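Local coordinates for membrane attack complex assembly inhibitor BGA71 (Borreliella bavariensis, PDB 6FMH), which probably blocks assembly of the membrane attack complex, and with it complement killing, as an outer surface protein of a Lyme disease spirochaete, at residues Asn140-Ser143 against Ser144-Arg148; Glu157-Asp160 against Asp161-Asp165. All coordinates share one frame; numbering follows the deposited sequence.

Contact 1 of 2, residues Asn140-Ser143 against Ser144-Arg148; sequences NLDS and SLKTR
The carbonyl oxygen Leu141 O is gripped twice. The hydroxyl Ser144 OG, three residues on, donates to Leu141 O over 2.9 Å, and the amide Leu145 N reaches the same oxygen at 3.1 Å. Both come from one face of the carbonyl plane: the amide is tilted only moderately from it, whereas the hydroxyl stands well above it, at a C=O...O angle of 111°. Ser144 can do this because OG is tucked between its own backbone N and carbonyl carbon (chi1 73°), which folds it back against the preceding turn and gives its proton an acceptor on the buried side of the helix.

Two residues on from Leu141, Ser143 O is gripped twice as well, with a different geometry. It takes the amide of Thr147 and also its hydroxyl, Thr147 OG1 lying 2.9 Å from Ser143 O, but here the two donors approach from opposite faces of the carbonyl plane. The Thr147 side chain also packs on Phe190, Lys191 and Pro192 near the C terminus.

On the exposed side Lys146 runs obliquely across the Asp142 carboxylate. Its chain bends at the last torsion (chi4 -53°), and the ion pair is long, 3.9 Å from Lys146 NZ to Asp142 OD1. The pair probably adds little more than mild charge compensation at the surface. Buried Leu141 runs alongside the less enclosed Leu145 in the same direction, with Leu141 CD1 4.1 Å from Leu145 CD1. Leu141 also meets Val114 of helix 90-123 and Ala16 and Leu20 of helix 12-36.

Regular i to i+4 amide bonds, serine and threonine hydroxyls returned to the backbone and an i to i+4 Asp-Lys pair are characteristic of an amphipathic alpha-helix, here the long helix 127-163 packed within an all-helical fold.

Contact 2 of 2, residues Glu157-Asp160 against Asp161-Asp165; sequences ETID and DYNKD
Asp161 sets its carboxylate back along the helix toward Glu157, whose backbone oxygen accepts its amide, Asp161 N to Glu157 O being 2.9 Å. The two acidic side chains come close at an angle to each other, their carboxylate planes 61° apart and Glu157 OE2 3.7 Å from Asp161 OD2. Such neighbouring like charges would tend to raise the proton affinity of one or both groups, but each has a partner that should offset part of the repulsion: Glu157 OE1 forms a salt bridge with Lys154, and Asp161 OD2 is hydrogen-bonded to a tyrosine hydroxyl.

Tyr162 follows, its amide nitrogen bonded to Thr158 O at 2.8 Å. With CG opposite the backbone N (chi1 -174°), the ring swings away from the preceding turn, while its CB stays over that turn.

At Asn163 the side chain keeps company with Ile159, the two extending in one direction, and ND2 rests 3.8 Å from the methyl Ile159 CG2. That amide nitrogen is also near Ile159 O, but the angle is too poor for a bond; the carbonyl is taken instead by the backbone, Asn163 N to Ile159 O measuring 3.1 Å.

Lys164 supplies the next backbone bond, Lys164 N to Asp160 O at 3.0 Å, and lays the start of its extended chain past that oxygen, with CG 3.5 Å from Asp160 O. Asp165 then turns to positive phi (52°) and its amide reaches back to Tyr162 O over 2.9 Å, one of the two bonds into the last turn that, with the positive phi, make a Schellman motif. Its OD1 is hydrogen-bonded to the backbone N of Gln170 and its OD2 to the hydroxyl of Thr171.

Around this helix end, Ile159, Tyr162 and Asn163 pack on helix 73-88, where Tyr162 OH is hydrogen-bonded to Glu81, while Asp161 OD2 and Thr158 OG1 bond to the hydroxyl of Tyr179 of helix 173-183, and Thr158 OG1 also to that of Tyr184.

How the contacts relate
Coming from the N terminus, the chain has already laid down helices 12-36, 43-46, 55-68, 73-88 and 90-123 before it enters helix 127-163, which carries both contacts. They follow in series, neither nested nor crossed, and each spans neighbouring turns without closing a loop. Contact 1 sits in the body of the helix, against helices 12-36 and 90-123 and the C-terminal tail. Contact 2 lies at its far end, beside helices 73-88 and 173-183, where the chain turns off. Their centres are 26 Å apart and their nearest atoms about 11 Å, so a single rod ties two separate regions of the helical fold together.

Contact 1 of 2, residues Asn140-Ser143 against Ser144-Arg148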
# COMPACT_ATOMS: atom_id res chain seq x y z
N ASN A 140 -7.94 15.65 5.79
CA ASN A 140 -7.64 14.48 6.58
C ASN A 140 -6.18 14.06 6.50
O ASN A 140 -5.57 13.65 7.49
CB ASN A 140 -8.50 13.30 6.11
CG ASN A 140 -9.97 13.45 6.50
OD1 ASN A 140 -10.30 14.24 7.34
ND2 ASN A 140 -10.84 12.70 5.85
N LEU A 141 -5.63 14.15 5.31
CA LEU A 141 -4.25 13.74 5.08
C LEU A 141 -3.34 14.61 5.91
O LEU A 141 -2.38 14.16 6.52
CB LEU A 141 -3.88 13.90 3.61
CG LEU A 141 -2.41 13.72 3.25
CD1 LEU A 141 -1.92 12.34 3.68
CD2 LEU A 141 -2.26 13.95 1.77
N ASP A 142 -3.61 15.90 5.82
CA ASP A 142 -2.85 16.86 6.59
C ASP A 142 -2.94 16.55 8.10
O ASP A 142 -1.95 16.66 8.82
CB ASP A 142 -3.41 18.27 6.28
CG ASP A 142 -2.47 19.38 6.71
OD1 ASP A 142 -1.28 19.35 6.30
OD2 ASP A 142 -2.93 20.30 7.43
N SER A 143 -4.16 16.30 8.55
CA SER A 143 -4.41 16.17 9.96
C SER A 143 -3.71 14.94 10.53
O SER A 143 -3.09 14.98 11.57
CB SER A 143 -5.90 16.04 10.22
OG SER A 143 -6.07 15.53 11.56
N SER A 144 -3.75 13.89 9.74
CA SER A 144 -3.12 12.66 10.11
C SER A 144 -1.56 12.70 10.09
O SER A 144 -0.94 12.01 10.88
CB SER A 144 -3.64 11.56 9.23
OG SER A 144 -3.08 11.74 7.95
N LEU A 145 -0.94 13.48 9.18
CA LEU A 145 0.51 13.75 9.24
C LEU A 145 0.89 14.62 10.43
O LEU A 145 1.88 14.33 11.13
CB LEU A 145 1.01 14.39 7.91
CG LEU A 145 1.06 13.45 6.68
CD1 LEU A 145 1.28 14.21 5.41
CD2 LEU A 145 2.07 12.32 6.78
N LYS A 146 0.13 15.67 10.67
CA LYS A 146 0.36 16.58 11.81
C LYS A 146 0.29 15.79 13.14
O LYS A 146 1.23 15.83 14.00
CB LYS A 146 -0.61 17.75 11.71
CG LYS A 146 -0.24 18.71 10.61
CD LYS A 146 -0.91 20.05 10.72
CE LYS A 146 -0.63 20.92 9.49
NZ LYS A 146 0.82 21.06 9.17
N THR A 147 -0.72 14.94 13.25
CA THR A 147 -0.87 14.08 14.43
C THR A 147 0.43 13.32 14.69
O THR A 147 0.95 13.33 15.82
CB THR A 147 -2.08 13.14 14.32
OG1 THR A 147 -3.29 13.93 14.24
CG2 THR A 147 -2.19 12.25 15.52
N ARG A 148 0.96 12.70 13.65
CA ARG A 148 2.15 11.93 13.81
C ARG A 148 3.34 12.82 14.22
O ARG A 148 4.24 12.40 15.00
CB ARG A 148 2.50 11.18 12.55
CG ARG A 148 3.75 10.35 12.81
CD ARG A 148 3.99 9.31 11.79
NE ARG A 148 4.43 9.92 10.56
CZ ARG A 148 4.75 9.26 9.47
NH1 ARG A 148 4.72 7.95 9.43
NH2 ARG A 148 5.11 9.93 8.41

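Contact 2 of 2, residues Glu157-Asp160 against Asp161-Asp165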
# COMPACT_ATOMS: atom_id res chain seq x y z
N GLU A 157 10.66 14.13 23.60
CA GLU A 157 10.60 14.67 24.94
C GLU A 157 10.60 13.54 26.00
O GLU A 157 11.20 13.65 27.06
CB GLU A 157 9.38 15.59 25.15
CG GLU A 157 9.18 15.68 26.63
CD GLU A 157 7.90 16.26 27.05
OE1 GLU A 157 6.92 16.14 26.33
OE2 GLU A 157 7.85 16.83 28.13
N THR A 158 9.96 12.44 25.67
CA THR A 158 9.95 11.30 26.52
C THR A 158 11.31 10.57 26.62
O THR A 158 11.77 10.27 27.73
CB THR A 158 8.87 10.37 26.04
OG1 THR A 158 7.61 10.95 26.34
CG2 THR A 158 8.94 8.98 26.69
N ILE A 159 11.98 10.38 25.49
CA ILE A 159 13.33 9.83 25.48
C ILE A 159 14.28 10.69 26.33
O ILE A 159 15.07 10.16 27.12
CB ILE A 159 13.93 9.73 24.05
CG1 ILE A 159 13.06 8.83 23.12
CG2 ILE A 159 15.39 9.28 24.11
CD1 ILE A 159 12.95 7.37 23.49
N ASP A 160 14.24 12.00 26.14
CA ASP A 160 15.06 12.88 26.93
C ASP A 160 14.71 12.77 28.42
O ASP A 160 15.61 12.69 29.26
CB ASP A 160 14.83 14.30 26.51
CG ASP A 160 15.30 14.58 25.16
OD1 ASP A 160 15.89 13.68 24.49
OD2 ASP A 160 15.05 15.72 24.74
N ASP A 161 13.42 12.84 28.74
CA ASP A 161 12.97 12.73 30.12
C ASP A 161 13.45 11.46 30.76
O ASP A 161 13.85 11.45 31.91
CB ASP A 161 11.43 12.79 30.19
CG ASP A 161 10.88 14.21 30.20
OD1 ASP A 161 11.66 15.20 30.27
OD2 ASP A 161 9.65 14.35 30.12
N TYR A 162 13.42 10.39 30.00
CA TYR A 162 13.86 9.09 30.50
C TYR A 162 15.34 9.10 30.84
O TYR A 162 15.74 8.65 31.90
CB TYR A 162 13.56 8.00 29.47
CG TYR A 162 13.86 6.60 29.94
CD1 TYR A 162 12.93 5.91 30.73
CD2 TYR A 162 15.06 5.94 29.59
CE1 TYR A 162 13.20 4.61 31.18
CE2 TYR A 162 15.31 4.67 30.00
CZ TYR A 162 14.40 4.02 30.80
OH TYR A 162 14.64 2.75 31.23
N ASN A 163 16.15 9.63 29.94
CA ASN A 163 17.58 9.69 30.17
C ASN A 163 17.98 10.59 31.33
O ASN A 163 19.00 10.31 32.00
CB ASN A 163 18.30 10.14 28.92
CG ASN A 163 18.30 9.09 27.87
OD1 ASN A 163 18.33 7.91 28.17
ND2 ASN A 163 18.23 9.50 26.62
N LYS A 164 17.18 11.62 31.60
CA LYS A 164 17.42 12.45 32.76
C LYS A 164 16.74 11.88 34.02
O LYS A 164 16.89 12.43 35.11
CB LYS A 164 17.01 13.90 32.53
CG LYS A 164 17.73 14.54 31.34
CD LYS A 164 17.16 15.92 30.98
CE LYS A 164 17.72 16.40 29.65
NZ LYS A 164 17.52 17.83 29.34
N ASP A 165 16.06 10.75 33.92
CA ASP A 165 15.29 10.17 35.08
C ASP A 165 14.33 11.18 35.71
O ASP A 165 14.12 11.14 36.92
CB ASP A 165 16.23 9.61 36.18
CG ASP A 165 15.50 8.71 37.18
OD1 ASP A 165 14.51 8.05 36.85
OD2 ASP A 165 15.94 8.65 38.34